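Local coordinates for c-di-GMP synthase (Capnocytophaga granulosa, PDB 6WT9), which synthesises the second messenger 3',3'-c-di-GMP from two molecules of GTP as the signalling enzyme of a bacterial CBASS antiphage defence system, at residues K329-S332 against L333-L337. Sequence-based numbering, arbitrary orientation.
Sequences KKES and LKMLL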
ATOM      1  N   LYS A 329      -6.256  11.232 -14.344  1.00 38.62           N
ATOM      2  CA  LYS A 329      -6.581  10.437 -13.166  1.00 30.50           C
ATOM      3  C   LYS A 329      -8.012   9.916 -13.238  1.00 31.78           C
ATOM      4  O   LYS A 329      -8.272   8.750 -12.920  1.00 32.46           O
ATOM      5  CB  LYS A 329      -6.374  11.269 -11.902  1.00 30.14           C
ATOM      6  CG  LYS A 329      -5.766  10.503 -10.746  1.00 35.01           C
ATOM      7  CD  LYS A 329      -5.539  11.419  -9.558  1.00 40.19           C
ATOM      8  CE  LYS A 329      -4.826  10.695  -8.436  1.00 44.06           C
ATOM      9  NZ  LYS A 329      -4.725  11.530  -7.208  1.00 50.84           N
ATOM     10  N   LYS A 330      -8.953  10.766 -13.661  1.00 29.70           N
ATOM     11  CA  LYS A 330     -10.332  10.318 -13.823  1.00 33.28           C
ATOM     12  C   LYS A 330     -10.446   9.294 -14.943  1.00 30.55           C
ATOM     13  O   LYS A 330     -11.247   8.355 -14.855  1.00 28.68           O
ATOM     14  CB  LYS A 330     -11.245  11.514 -14.084  1.00 36.73           C
ATOM     15  CG  LYS A 330     -11.288  12.508 -12.938  1.00 45.00           C
ATOM     16  CD  LYS A 330     -12.195  13.686 -13.251  1.00 48.32           C
ATOM     17  CE  LYS A 330     -12.195  14.692 -12.111  1.00 47.46           C
ATOM     18  NZ  LYS A 330     -13.079  15.856 -12.393  1.00 51.86           N
ATOM     19  N   GLU A 331      -9.654   9.455 -16.006  1.00 27.11           N
ATOM     20  CA  GLU A 331      -9.621   8.441 -17.056  1.00 28.30           C
ATOM     21  C   GLU A 331      -9.052   7.131 -16.527  1.00 22.16           C
ATOM     22  O   GLU A 331      -9.486   6.045 -16.934  1.00 23.75           O
ATOM     23  CB  GLU A 331      -8.807   8.941 -18.248  1.00 34.94           C
ATOM     24  CG  GLU A 331      -9.023   8.139 -19.517  1.00 47.05           C
ATOM     25  CD  GLU A 331     -10.438   8.272 -20.054  1.00 60.17           C
ATOM     26  OE1 GLU A 331     -11.043   9.353 -19.886  1.00 66.64           O
ATOM     27  OE2 GLU A 331     -10.948   7.292 -20.639  1.00 61.89           O
ATOM     28  N   SER A 332      -8.080   7.213 -15.616  1.00 16.03           N
ATOM     29  CA  SER A 332      -7.587   6.009 -14.953  1.00 21.88           C
ATOM     30  C   SER A 332      -8.664   5.387 -14.072  1.00 22.19           C
ATOM     31  O   SER A 332      -8.771   4.158 -13.986  1.00 23.86           O
ATOM     32  CB  SER A 332      -6.340   6.336 -14.133  1.00 26.78           C
ATOM     33  OG  SER A 332      -5.278   6.757 -14.970  1.00 33.30           O
ATOM     34  N   LEU A 333      -9.470   6.220 -13.410  1.00 22.84           N
ATOM     35  CA  LEU A 333     -10.600   5.701 -12.647  1.00 22.75           C
ATOM     36  C   LEU A 333     -11.599   5.000 -13.558  1.00 23.24           C
ATOM     37  O   LEU A 333     -12.175   3.970 -13.185  1.00 22.21           O
ATOM     38  CB  LEU A 333     -11.279   6.835 -11.877  1.00 26.84           C
ATOM     39  CG  LEU A 333     -12.552   6.477 -11.102  1.00 30.56           C
ATOM     40  CD1 LEU A 333     -12.262   5.430 -10.040  1.00 27.75           C
ATOM     41  CD2 LEU A 333     -13.168   7.718 -10.480  1.00 35.19           C
ATOM     42  N   LYS A 334     -11.816   5.542 -14.759  1.00 20.81           N
ATOM     43  CA  LYS A 334     -12.727   4.906 -15.706  1.00 21.00           C
ATOM     44  C   LYS A 334     -12.200   3.548 -16.153  1.00 19.05           C
ATOM     45  O   LYS A 334     -12.965   2.581 -16.238  1.00 17.58           O
ATOM     46  CB  LYS A 334     -12.952   5.812 -16.917  1.00 29.59           C
ATOM     47  CG  LYS A 334     -13.706   7.097 -16.616  1.00 38.86           C
ATOM     48  CD  LYS A 334     -13.831   7.955 -17.866  1.00 48.78           C
ATOM     49  CE  LYS A 334     -14.562   9.257 -17.578  1.00 55.54           C
ATOM     50  NZ  LYS A 334     -14.691  10.100 -18.799  1.00 59.01           N
HETATM   51  N   MSE A 335     -10.902   3.454 -16.436  1.00 17.87           N
HETATM   52  CA  MSE A 335     -10.312   2.196 -16.886  1.00 20.09           C
HETATM   53  C   MSE A 335     -10.364   1.137 -15.793  1.00 19.15           C
HETATM   54  O   MSE A 335     -10.527  -0.050 -16.076  1.00 19.40           O
HETATM   55  CB  MSE A 335      -8.866   2.401 -17.345  1.00 21.39           C
HETATM   56  CG  MSE A 335      -8.710   3.336 -18.534  1.00 27.93           C
HETATM   57 SE   MSE A 335     -10.107   3.133 -19.879  0.39 39.78          SE
HETATM   58  CE  MSE A 335      -9.794   1.292 -20.417  1.00 34.54           C
ATOM     59  N   LEU A 336     -10.221   1.570 -14.538  1.00 17.57           N
ATOM     60  CA  LEU A 336     -10.368   0.642 -13.421  1.00 19.41           C
ATOM     61  C   LEU A 336     -11.810   0.164 -13.299  1.00 20.88           C
ATOM     62  O   LEU A 336     -12.060  -0.993 -12.944  1.00 20.16           O
ATOM     63  CB  LEU A 336      -9.900   1.302 -12.125  1.00 15.05           C
ATOM     64  CG  LEU A 336      -9.887   0.436 -10.866  1.00 21.66           C
ATOM     65  CD1 LEU A 336      -8.987  -0.775 -11.055  1.00 21.19           C
ATOM     66  CD2 LEU A 336      -9.439   1.256  -9.666  1.00 24.25           C
ATOM     67  N   LEU A 337     -12.771   1.043 -13.596  1.00 20.12           N
ATOM     68  CA  LEU A 337     -14.173   0.636 -13.618  1.00 20.59           C
ATOM     69  C   LEU A 337     -14.425  -0.422 -14.688  1.00 23.44           C
ATOM     70  O   LEU A 337     -15.233  -1.337 -14.487  1.00 23.44           O
ATOM     71  CB  LEU A 337     -15.063   1.855 -13.846  1.00 18.83           C
ATOM     72  CG  LEU A 337     -16.564   1.605 -13.985  1.00 13.84           C
ATOM     73  CD1 LEU A 337     -17.105   0.898 -12.752  1.00 12.29           C
ATOM     74  CD2 LEU A 337     -17.293   2.915 -14.221  1.00 19.87           C
TER
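K334 reaches back to E331 one turn earlier in the long C-terminal α-helix 327-347, an i to i+3 pairing in which the glutamate is exposed to solvent. Followed outward, the lysine first runs over backbone oxygens: its CB lies 3.5 Å from E331 O, and its CG comes to 3.3 Å from K330 O, the oxygen that accepts the hydrogen bond from K334 N. CG is placed there by a chi1 of -67°, which sets it beside the backbone N. From CG the chain is fully extended, and CD passes 3.7 Å from E331 OE1. At the tip, NZ stands 3.9 Å from E331 OE1, a long salt bridge. The glutamate bends at chi2 (66°), which brings OE1 near both CD and NZ of the lysine, the two side chains crossing at a slant.

The i to i+4 hydrogen bonds of the helix run through the same turn, and M335 N donates to E331 O over 3.0 Å. Elsewhere on the helix, the buried L333 packs on L302 and I309, and the buried L336 on L299, seating 327-347 against helices 291-304 and 306-310. S332 OG is hydrogen-bonded to D328 O and to E265 N, tying the helix to a neighbouring loop. On the selenomethionine M335, CG sits 3.2 Å from E331 O.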